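Local structure of DNA photolyase (Agrobacterium tumefaciens, 4U63) at residues 327-333 / 376-382; 333-337 / 368-372; 371-376 / 477-483. The protein uses light and a bound flavin (FAD) to split cyclobutane pyrimidine dimers in DNA, probably with a methenyltetrahydrofolate antenna that gathers light for it. All coordinates share one frame; numbering follows the deposited sequence.

Interaction 1. Residues 327-333 / 376-382. With SO4 (sulfate ion), chain M.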
loop_
_atom_site.group_PDB
_atom_site.type_symbol
_atom_site.label_atom_id
_atom_site.label_comp_id
_atom_site.label_asym_id
_atom_site.label_seq_id
_atom_site.Cartn_x
_atom_site.Cartn_y
_atom_site.Cartn_z
ATOM N N TRP A 327 -25.666 -4.236 -8.951
ATOM C CA TRP A 327 -24.496 -4.060 -9.811
ATOM C C TRP A 327 -24.712 -4.838 -11.086
ATOM O O TRP A 327 -25.407 -5.855 -11.084
ATOM C CB TRP A 327 -23.223 -4.544 -9.115
ATOM C CG TRP A 327 -22.966 -3.846 -7.826
ATOM C CD1 TRP A 327 -23.024 -4.383 -6.580
ATOM C CD2 TRP A 327 -22.633 -2.463 -7.656
ATOM N NE1 TRP A 327 -22.739 -3.421 -5.636
ATOM C CE2 TRP A 327 -22.495 -2.234 -6.272
ATOM C CE3 TRP A 327 -22.433 -1.398 -8.540
ATOM C CZ2 TRP A 327 -22.168 -0.981 -5.748
ATOM C CZ3 TRP A 327 -22.105 -0.148 -8.021
ATOM C CH2 TRP A 327 -21.980 0.051 -6.639
ATOM N N ARG A 328 -24.122 -4.355 -12.172
ATOM C CA ARG A 328 -24.181 -5.061 -13.451
ATOM C C ARG A 328 -23.361 -6.334 -13.417
ATOM O O ARG A 328 -22.295 -6.382 -12.803
ATOM C CB ARG A 328 -23.694 -4.176 -14.598
ATOM C CG ARG A 328 -24.752 -3.201 -15.074
ATOM C CD ARG A 328 -24.246 -2.262 -16.156
ATOM N NE ARG A 328 -23.770 -2.974 -17.341
ATOM C CZ ARG A 328 -24.549 -3.544 -18.256
ATOM N NH1 ARG A 328 -25.889 -3.513 -18.161
ATOM N NH2 ARG A 328 -23.989 -4.166 -19.294
ATOM N N ASP A 329 -23.891 -7.368 -14.069
ATOM C CA ASP A 329 -23.158 -8.592 -14.335
ATOM C C ASP A 329 -22.630 -8.444 -15.753
ATOM O O ASP A 329 -23.305 -8.811 -16.722
ATOM C CB ASP A 329 -24.077 -9.813 -14.194
ATOM C CG ASP A 329 -23.377 -11.138 -14.521
ATOM O OD1 ASP A 329 -22.137 -11.169 -14.685
ATOM O OD2 ASP A 329 -24.084 -12.159 -14.613
ATOM N N ASP A 330 -21.423 -7.887 -15.865
ATOM C CA ASP A 330 -20.815 -7.572 -17.158
ATOM C C ASP A 330 -19.301 -7.752 -17.076
ATOM O O ASP A 330 -18.523 -6.783 -17.001
ATOM C CB ASP A 330 -21.197 -6.146 -17.577
ATOM C CG ASP A 330 -20.845 -5.832 -19.026
ATOM O OD1 ASP A 330 -20.041 -6.560 -19.653
ATOM O OD2 ASP A 330 -21.378 -4.828 -19.541
ATOM N N GLU A 331 -18.891 -9.014 -17.096
ATOM C CA GLU A 331 -17.479 -9.364 -16.979
ATOM C C GLU A 331 -16.670 -8.841 -18.183
ATOM O O GLU A 331 -15.493 -8.522 -18.043
ATOM C CB GLU A 331 -17.339 -10.879 -16.795
ATOM C CG GLU A 331 -15.928 -11.394 -16.559
ATOM C CD GLU A 331 -15.307 -10.986 -15.224
ATOM O OE1 GLU A 331 -15.985 -10.369 -14.346
ATOM O OE2 GLU A 331 -14.107 -11.305 -15.058
ATOM N N LYS A 332 -17.305 -8.739 -19.352
ATOM C CA LYS A 332 -16.654 -8.158 -20.531
ATOM C C LYS A 332 -16.181 -6.708 -20.277
ATOM O O LYS A 332 -15.030 -6.376 -20.575
ATOM C CB LYS A 332 -17.597 -8.238 -21.737
ATOM C CG LYS A 332 -17.057 -7.688 -23.045
ATOM C CD LYS A 332 -18.108 -7.818 -24.145
ATOM C CE LYS A 332 -17.681 -7.121 -25.425
ATOM N NZ LYS A 332 -16.574 -7.839 -26.113
ATOM N N SER A 333 -17.053 -5.862 -19.717
ATOM C CA SER A 333 -16.680 -4.476 -19.404
ATOM C C SER A 333 -15.632 -4.421 -18.295
ATOM O O SER A 333 -14.743 -3.566 -18.318
ATOM C CB SER A 333 -17.908 -3.647 -19.012
ATOM O OG SER A 333 -18.475 -4.108 -17.794
ATOM N N LEU A 376 -19.442 1.931 -15.308
ATOM C CA LEU A 376 -19.703 0.518 -15.648
ATOM C C LEU A 376 -20.660 -0.182 -14.670
ATOM O O LEU A 376 -21.117 -1.283 -14.940
ATOM C CB LEU A 376 -18.391 -0.262 -15.765
ATOM C CG LEU A 376 -17.340 0.373 -16.678
ATOM C CD1 LEU A 376 -16.088 -0.491 -16.738
ATOM C CD2 LEU A 376 -17.900 0.596 -18.080
ATOM N N LEU A 377 -20.960 0.464 -13.544
ATOM C CA LEU A 377 -21.857 -0.093 -12.532
ATOM C C LEU A 377 -21.405 -1.473 -12.057
ATOM O O LEU A 377 -22.228 -2.384 -11.884
ATOM C CB LEU A 377 -23.295 -0.117 -13.067
ATOM C CG LEU A 377 -24.374 0.213 -12.045
ATOM C CD1 LEU A 377 -24.220 1.654 -11.587
ATOM C CD2 LEU A 377 -25.758 -0.024 -12.622
ATOM N N ILE A 378 -20.098 -1.621 -11.848
ATOM C CA ILE A 378 -19.513 -2.887 -11.420
ATOM C C ILE A 378 -19.132 -2.799 -9.956
ATOM O O ILE A 378 -18.606 -1.778 -9.503
ATOM C CB ILE A 378 -18.285 -3.245 -12.271
ATOM C CG1 ILE A 378 -18.736 -3.669 -13.668
ATOM C CG2 ILE A 378 -17.484 -4.366 -11.630
ATOM C CD1 ILE A 378 -17.597 -3.841 -14.640
ATOM N N ASP A 379 -19.414 -3.878 -9.227
ATOM C CA ASP A 379 -19.138 -3.988 -7.790
ATOM C C ASP A 379 -17.723 -3.521 -7.435
ATOM O O ASP A 379 -16.739 -4.036 -7.966
ATOM C CB ASP A 379 -19.336 -5.458 -7.378
ATOM C CG ASP A 379 -19.311 -5.679 -5.878
ATOM O OD1 ASP A 379 -18.813 -4.829 -5.118
ATOM O OD2 ASP A 379 -19.802 -6.743 -5.458
ATOM N N TRP A 380 -17.631 -2.537 -6.547
ATOM C CA TRP A 380 -16.329 -1.991 -6.128
ATOM C C TRP A 380 -15.362 -3.055 -5.592
ATOM O O TRP A 380 -14.147 -2.912 -5.713
ATOM C CB TRP A 380 -16.501 -0.869 -5.099
ATOM C CG TRP A 380 -17.167 -1.242 -3.809
ATOM C CD1 TRP A 380 -18.488 -1.108 -3.507
ATOM C CD2 TRP A 380 -16.540 -1.771 -2.632
ATOM N NE1 TRP A 380 -18.731 -1.531 -2.230
ATOM C CE2 TRP A 380 -17.557 -1.949 -1.667
ATOM C CE3 TRP A 380 -15.226 -2.126 -2.305
ATOM C CZ2 TRP A 380 -17.301 -2.454 -0.391
ATOM C CZ3 TRP A 380 -14.971 -2.631 -1.029
ATOM C CH2 TRP A 380 -16.008 -2.788 -0.090
ATOM N N ARG A 381 -15.912 -4.136 -5.030
ATOM C CA ARG A 381 -15.105 -5.226 -4.502
ATOM C C ARG A 381 -14.269 -5.871 -5.614
ATOM O O ARG A 381 -13.169 -6.346 -5.358
ATOM C CB ARG A 381 -15.989 -6.276 -3.834
ATOM C CG ARG A 381 -16.736 -5.796 -2.605
ATOM C CD ARG A 381 -17.963 -6.701 -2.378
ATOM N NE ARG A 381 -18.825 -6.224 -1.311
ATOM C CZ ARG A 381 -19.831 -5.341 -1.432
ATOM N NH1 ARG A 381 -20.163 -4.773 -2.607
ATOM N NH2 ARG A 381 -20.519 -5.017 -0.346
ATOM N N LYS A 382 -14.785 -5.874 -6.845
ATOM C CA LYS A 382 -14.022 -6.420 -7.975
ATOM C C LYS A 382 -12.819 -5.539 -8.297
ATOM O O LYS A 382 -11.733 -6.044 -8.571
ATOM C CB LYS A 382 -14.909 -6.599 -9.199
ATOM C CG LYS A 382 -15.927 -7.721 -9.024
ATOM C CD LYS A 382 -16.992 -7.704 -10.102
ATOM C CE LYS A 382 -16.460 -8.074 -11.475
ATOM N NZ LYS A 382 -15.957 -9.474 -11.542
HETATM S S SO4 M . -27.003 -4.956 -21.332
HETATM O O1 SO4 M . -25.712 -4.301 -21.647
HETATM O O2 SO4 M . -26.759 -6.262 -20.681
HETATM O O3 SO4 M . -27.754 -5.161 -22.585
HETATM O O4 SO4 M . -27.794 -4.098 -20.423
HETATM O O HOH W 1 -22.648 -2.905 -2.608
HETATM O O HOH W 2 -20.451 -6.250 -10.745
HETATM O O HOH W 3 -20.943 -2.683 -17.351
#

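Interaction 2. Residues 333-337 / 368-372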
loop_
_atom_site.group_PDB
_atom_site.type_symbol
_atom_site.label_atom_id
_atom_site.label_comp_id
_atom_site.label_asym_id
_atom_site.label_seq_id
_atom_site.Cartn_x
_atom_site.Cartn_y
_atom_site.Cartn_z
ATOM N N SER A 333 -17.053 -5.862 -19.717
ATOM C CA SER A 333 -16.680 -4.476 -19.404
ATOM C C SER A 333 -15.632 -4.421 -18.295
ATOM O O SER A 333 -14.743 -3.566 -18.318
ATOM C CB SER A 333 -17.908 -3.647 -19.012
ATOM O OG SER A 333 -18.475 -4.108 -17.794
ATOM N N PHE A 334 -15.737 -5.329 -17.325
ATOM C CA PHE A 334 -14.752 -5.400 -16.255
ATOM C C PHE A 334 -13.388 -5.712 -16.833
ATOM O O PHE A 334 -12.410 -5.085 -16.474
ATOM C CB PHE A 334 -15.103 -6.459 -15.214
ATOM C CG PHE A 334 -14.056 -6.607 -14.149
ATOM C CD1 PHE A 334 -13.812 -5.573 -13.247
ATOM C CD2 PHE A 334 -13.304 -7.771 -14.050
ATOM C CE1 PHE A 334 -12.840 -5.705 -12.269
ATOM C CE2 PHE A 334 -12.333 -7.907 -13.070
ATOM C CZ PHE A 334 -12.099 -6.874 -12.181
ATOM N N LYS A 335 -13.334 -6.691 -17.730
ATOM C CA LYS A 335 -12.076 -7.037 -18.397
ATOM C C LYS A 335 -11.513 -5.856 -19.194
ATOM O O LYS A 335 -10.306 -5.588 -19.132
ATOM C CB LYS A 335 -12.242 -8.279 -19.286
ATOM C CG LYS A 335 -12.273 -9.582 -18.504
ATOM C CD LYS A 335 -12.370 -10.771 -19.445
ATOM C CE LYS A 335 -12.725 -12.048 -18.706
ATOM N NZ LYS A 335 -12.946 -13.164 -19.661
ATOM N N ALA A 336 -12.376 -5.138 -19.918
ATOM C CA ALA A 336 -11.926 -3.961 -20.671
ATOM C C ALA A 336 -11.299 -2.939 -19.728
ATOM O O ALA A 336 -10.270 -2.346 -20.038
ATOM C CB ALA A 336 -13.069 -3.336 -21.447
ATOM N N TRP A 337 -11.919 -2.752 -18.564
ATOM C CA TRP A 337 -11.379 -1.868 -17.536
ATOM C C TRP A 337 -9.979 -2.323 -17.072
ATOM O O TRP A 337 -9.021 -1.527 -17.084
ATOM C CB TRP A 337 -12.381 -1.770 -16.366
ATOM C CG TRP A 337 -11.942 -0.909 -15.209
ATOM C CD1 TRP A 337 -12.028 0.450 -15.120
ATOM C CD2 TRP A 337 -11.373 -1.356 -13.975
ATOM N NE1 TRP A 337 -11.526 0.880 -13.922
ATOM C CE2 TRP A 337 -11.121 -0.208 -13.192
ATOM C CE3 TRP A 337 -11.044 -2.617 -13.454
ATOM C CZ2 TRP A 337 -10.563 -0.281 -11.911
ATOM C CZ3 TRP A 337 -10.480 -2.688 -12.186
ATOM C CH2 TRP A 337 -10.244 -1.525 -11.428
ATOM N N VAL A 368 -10.229 6.037 -12.103
ATOM C CA VAL A 368 -10.499 4.683 -12.612
ATOM C C VAL A 368 -11.491 3.931 -11.723
ATOM O O VAL A 368 -12.305 3.148 -12.216
ATOM C CB VAL A 368 -9.221 3.832 -12.842
ATOM C CG1 VAL A 368 -8.249 4.549 -13.768
ATOM C CG2 VAL A 368 -8.554 3.412 -11.543
ATOM N N ALA A 369 -11.416 4.182 -10.422
ATOM C CA ALA A 369 -12.328 3.562 -9.461
ATOM C C ALA A 369 -13.747 4.055 -9.712
ATOM O O ALA A 369 -14.679 3.268 -9.789
ATOM C CB ALA A 369 -11.882 3.859 -8.034
ATOM N N SER A 370 -13.905 5.363 -9.857
ATOM C CA SER A 370 -15.199 5.935 -10.169
ATOM C C SER A 370 -15.734 5.424 -11.514
ATOM O O SER A 370 -16.927 5.131 -11.646
ATOM C CB SER A 370 -15.132 7.465 -10.160
ATOM O OG SER A 370 -16.428 8.007 -10.334
ATOM N N PHE A 371 -14.861 5.299 -12.512
ATOM C CA PHE A 371 -15.304 4.780 -13.796
ATOM C C PHE A 371 -15.894 3.365 -13.671
ATOM O O PHE A 371 -16.941 3.066 -14.259
ATOM C CB PHE A 371 -14.178 4.777 -14.810
ATOM C CG PHE A 371 -14.648 4.510 -16.206
ATOM C CD1 PHE A 371 -15.138 5.542 -16.989
ATOM C CD2 PHE A 371 -14.630 3.223 -16.734
ATOM C CE1 PHE A 371 -15.590 5.313 -18.270
ATOM C CE2 PHE A 371 -15.078 2.984 -18.027
ATOM C CZ PHE A 371 -15.558 4.030 -18.797
ATOM N N LEU A 372 -15.230 2.508 -12.901
ATOM C CA LEU A 372 -15.712 1.143 -12.694
ATOM C C LEU A 372 -17.071 1.097 -11.994
ATOM O O LEU A 372 -17.997 0.432 -12.453
ATOM C CB LEU A 372 -14.694 0.350 -11.867
ATOM C CG LEU A 372 -15.021 -1.121 -11.633
ATOM C CD1 LEU A 372 -15.025 -1.873 -12.959
ATOM C CD2 LEU A 372 -14.041 -1.743 -10.661
#

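Interaction 3. Residues 371-376 / 477-483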
loop_
_atom_site.group_PDB
_atom_site.type_symbol
_atom_site.label_atom_id
_atom_site.label_comp_id
_atom_site.label_asym_id
_atom_site.label_seq_id
_atom_site.Cartn_x
_atom_site.Cartn_y
_atom_site.Cartn_z
ATOM N N PHE A 371 -14.861 5.299 -12.512
ATOM C CA PHE A 371 -15.304 4.780 -13.796
ATOM C C PHE A 371 -15.894 3.365 -13.671
ATOM O O PHE A 371 -16.941 3.066 -14.259
ATOM C CB PHE A 371 -14.178 4.777 -14.810
ATOM C CG PHE A 371 -14.648 4.510 -16.206
ATOM C CD1 PHE A 371 -15.138 5.542 -16.989
ATOM C CD2 PHE A 371 -14.630 3.223 -16.734
ATOM C CE1 PHE A 371 -15.590 5.313 -18.270
ATOM C CE2 PHE A 371 -15.078 2.984 -18.027
ATOM C CZ PHE A 371 -15.558 4.030 -18.797
ATOM N N LEU A 372 -15.230 2.508 -12.901
ATOM C CA LEU A 372 -15.712 1.143 -12.694
ATOM C C LEU A 372 -17.071 1.097 -11.994
ATOM O O LEU A 372 -17.997 0.432 -12.453
ATOM C CB LEU A 372 -14.694 0.350 -11.867
ATOM C CG LEU A 372 -15.021 -1.121 -11.633
ATOM C CD1 LEU A 372 -15.025 -1.873 -12.959
ATOM C CD2 LEU A 372 -14.041 -1.743 -10.661
ATOM N N ILE A 373 -17.174 1.834 -10.891
ATOM C CA ILE A 373 -18.352 1.803 -10.009
ATOM C C ILE A 373 -19.554 2.501 -10.638
ATOM O O ILE A 373 -20.687 2.001 -10.566
ATOM C CB ILE A 373 -18.012 2.478 -8.652
ATOM C CG1 ILE A 373 -16.935 1.665 -7.922
ATOM C CG2 ILE A 373 -19.252 2.639 -7.766
ATOM C CD1 ILE A 373 -16.190 2.442 -6.864
ATOM N N LYS A 374 -19.315 3.659 -11.246
ATOM C CA LYS A 374 -20.410 4.496 -11.744
ATOM C C LYS A 374 -20.657 4.342 -13.227
ATOM O O LYS A 374 -21.769 4.062 -13.625
ATOM C CB LYS A 374 -20.165 5.942 -11.353
ATOM C CG LYS A 374 -20.058 6.049 -9.841
ATOM C CD LYS A 374 -19.947 7.455 -9.360
ATOM C CE LYS A 374 -19.915 7.481 -7.846
ATOM N NZ LYS A 374 -19.823 8.869 -7.366
ATOM N N HIS A 375 -19.631 4.505 -14.048
ATOM C CA HIS A 375 -19.819 4.342 -15.497
ATOM C C HIS A 375 -20.106 2.914 -15.922
ATOM O O HIS A 375 -20.938 2.710 -16.802
ATOM C CB HIS A 375 -18.632 4.899 -16.272
ATOM C CG HIS A 375 -18.630 6.383 -16.341
ATOM N ND1 HIS A 375 -18.276 7.169 -15.269
ATOM C CD2 HIS A 375 -18.960 7.232 -17.340
ATOM C CE1 HIS A 375 -18.376 8.438 -15.605
ATOM N NE2 HIS A 375 -18.790 8.503 -16.853
ATOM N N LEU A 376 -19.442 1.931 -15.308
ATOM C CA LEU A 376 -19.703 0.518 -15.648
ATOM C C LEU A 376 -20.660 -0.182 -14.670
ATOM O O LEU A 376 -21.117 -1.283 -14.940
ATOM C CB LEU A 376 -18.391 -0.262 -15.765
ATOM C CG LEU A 376 -17.340 0.373 -16.678
ATOM C CD1 LEU A 376 -16.088 -0.491 -16.738
ATOM C CD2 LEU A 376 -17.900 0.596 -18.080
ATOM N N ILE A 477 -16.420 2.460 -24.452
ATOM C CA ILE A 477 -17.215 1.251 -24.193
ATOM C C ILE A 477 -18.601 1.578 -23.631
ATOM O O ILE A 477 -19.501 0.731 -23.668
ATOM C CB ILE A 477 -16.462 0.218 -23.316
ATOM C CG1 ILE A 477 -16.153 0.756 -21.915
ATOM C CG2 ILE A 477 -15.184 -0.217 -24.025
ATOM C CD1 ILE A 477 -15.678 -0.317 -20.951
ATOM N N VAL A 478 -18.766 2.799 -23.118
ATOM C CA VAL A 478 -20.086 3.303 -22.727
ATOM C C VAL A 478 -20.139 4.810 -23.060
ATOM O O VAL A 478 -19.108 5.495 -23.031
ATOM C CB VAL A 478 -20.373 3.032 -21.227
ATOM C CG1 VAL A 478 -19.476 3.882 -20.331
ATOM C CG2 VAL A 478 -21.849 3.245 -20.911
ATOM N N ASP A 479 -21.332 5.307 -23.391
ATOM C CA ASP A 479 -21.563 6.735 -23.591
ATOM C C ASP A 479 -21.686 7.384 -22.216
ATOM O O ASP A 479 -22.377 6.851 -21.351
ATOM C CB ASP A 479 -22.844 6.959 -24.400
ATOM C CG ASP A 479 -23.257 8.423 -24.465
ATOM O OD1 ASP A 479 -22.627 9.199 -25.208
ATOM O OD2 ASP A 479 -24.229 8.793 -23.783
ATOM N N HIS A 480 -21.019 8.521 -22.016
ATOM C CA HIS A 480 -21.033 9.201 -20.708
ATOM C C HIS A 480 -22.447 9.500 -20.221
ATOM O O HIS A 480 -22.792 9.169 -19.084
ATOM C CB HIS A 480 -20.227 10.505 -20.737
ATOM C CG HIS A 480 -20.427 11.351 -19.516
ATOM N ND1 HIS A 480 -19.911 11.008 -18.291
ATOM C CD2 HIS A 480 -21.097 12.510 -19.327
ATOM C CE1 HIS A 480 -20.246 11.919 -17.395
ATOM N NE2 HIS A 480 -20.969 12.842 -18.000
ATOM N N GLY A 481 -23.249 10.134 -21.079
ATOM C CA GLY A 481 -24.622 10.508 -20.734
ATOM C C GLY A 481 -25.469 9.310 -20.337
ATOM O O GLY A 481 -26.114 9.319 -19.297
ATOM N N LYS A 482 -25.447 8.268 -21.160
ATOM C CA LYS A 482 -26.225 7.050 -20.879
ATOM C C LYS A 482 -25.732 6.361 -19.599
ATOM O O LYS A 482 -26.531 5.852 -18.808
ATOM C CB LYS A 482 -26.151 6.064 -22.053
ATOM C CG LYS A 482 -26.621 6.625 -23.394
ATOM C CD LYS A 482 -28.063 6.287 -23.718
ATOM C CE LYS A 482 -28.504 6.953 -25.018
ATOM N NZ LYS A 482 -27.652 6.584 -26.190
ATOM N N ALA A 483 -24.416 6.342 -19.401
ATOM C CA ALA A 483 -23.825 5.716 -18.210
ATOM C C ALA A 483 -24.253 6.467 -16.962
ATOM O O ALA A 483 -24.621 5.869 -15.955
ATOM C CB ALA A 483 -22.314 5.690 -18.309
HETATM O O HOH W 4 -23.813 3.221 -15.391
#

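Interaction 1. Residues 327-333 / 376-382
Arg328 and Leu377 meet through main chain and side chain: Arg328 N donates to Leu377 O over 2.7 Å, N-H...O angle 158°. From CB outward, the arginine runs beside residues 376-377. Its CB packs on Leu377 O, CG on Leu377 CB, and Arg328 CD lies 3.5 Å from Leu376 O. A bend at chi3 (59°) swings the guanidinium toward Asp330, with Leu376 O near its edge. NE donates to water 3, which gives protons to Leu376 O and Ser333 OG; Arg328 NH2 forms a salt bridge with Asp330 OD2 (2.7 Å), and NH1 and NH2 hold a sulfate, probably from the crystallisation liquor. Each segment is a loop that runs into the first turn of a helix of the FAD-binding domain. Asp330 N-caps helix 331-338 through Ser333 N, Asp379 N-caps helix 380-390 through Arg381 N, and Asp379 OD1 also takes Arg381 NH1, from the other face of its carboxylate plane. Asp379 CA sits over the five-membered ring of Trp327 as a CH-pi contact, 3.8 Å from its centroid and 12° off the normal. Trp327 NE1 and Arg381 NH1 share water 1. Lys382 NZ reaches the syn lone pair of Glu331 OE1 (2.9 Å) in a salt bridge.

Interaction 2. Residues 333-337 / 368-372
An antiparallel helix pair in the FAD-binding domain is joined here by Trp337 of helix 331-338, which lies against Val368 and Leu372 of helix 362-375. The axes of segments 333-337 and 368-372 run at 170° and approach to 11.3 Å. Trp337 has CG anti to its backbone nitrogen, which extends the ring across the gap. Trp337 NE1 donates to Val368 O over 2.9 Å, but the bond is bent, 140° at the hydrogen, and the donor stands above the carbonyl plane. Val368 O also accepts the helical bond from Leu372 N, from the opposite face of that plane, so two donors grip one buried oxygen. Helix 362-375 belongs to the wall of the flavin site: Ala369, one residue on from Val368, touches FAD. Leu372 crosses the indole at about a right angle and spreads over one face. Leu372 CD2 lies 3.8 Å from the centroid of the six-membered ring, 8° off the normal, a CH-pi contact, while Leu372 CD1 rests nearer the ring fusion, 3.8 Å from Trp337 CD2. Leu372 CD1 also meets the edge of the Phe334 ring, 3.9 Å from Phe334 CD1. Phe371 CD2 approaches Trp337 CD1 at 4.1 Å.

Interaction 3. Residues 371-376 / 477-483
His375 and Ala483 bring the two backbones to their nearest approach, 5.0 Å between CA atoms, where a wider pi-type turn at 371-375 faces the first turn of helix 480-495. The turn is marked by Leu376 N donating to Phe371 O, five residues back, at 2.9 Å. Across the gap, His375 NE2 and His480 ND1 are hydrogen-bonded over 3.1 Å with an angle of 163°; either nitrogen could be the donor. Each nitrogen lies at the edge of the other ring, near its plane, and the rings meet rim to rim with planes 31° apart and centroids 5.3 Å apart. His375 CB lies over one face of the Phe371 ring, a position set by the backbone; chi1 of -76°, with CG beside the backbone nitrogen, then directs the imidazole toward His480. Ala483 CB fits against the same histidine, 3.6 Å from His375 O and 3.8 Å from His375 CD2.

The contact brings the start of the C-terminal helix of the modelled chain against the end of helix 362-375, within the FAD-binding domain. Asp479 N-caps that C-terminal helix, its OD2 accepting from Lys482 N. Water 4 probably bridges Lys374 O and Ala483 O, while Arg486, farther along the helix, bonds to His375 O. Beside the histidine pair the packing is apolar: Leu376 CD2 meets Ile477 CD1 at 3.7 Å, the two side chains crossing at about a right angle, and Val478 CG1 lies 4.2 Å from Phe371 CZ. Tyr344 bonds to Val478 O.

All three contacts lie within the FAD-binding domain, with centres about 8 to 11 Å apart. Interactions 1 and 2 both use helix 331-338 and share Ser333; interactions 2 and 3 both use helix 362-375 and share Phe371 and Leu372; Leu376 belongs to interactions 1 and 3. Along the chain, both segments of interaction 2 fall in sequence between those of interaction 1, counting the shared Ser333, whereas the segments of 1 and 3 alternate. Interaction 1 is partly buried and rich in charge and water. Interaction 2 is buried, nearer the flavin, and mainly aromatic and aliphatic with one indole bond. Interaction 3, also buried, combines an imidazole pair with apolar packing.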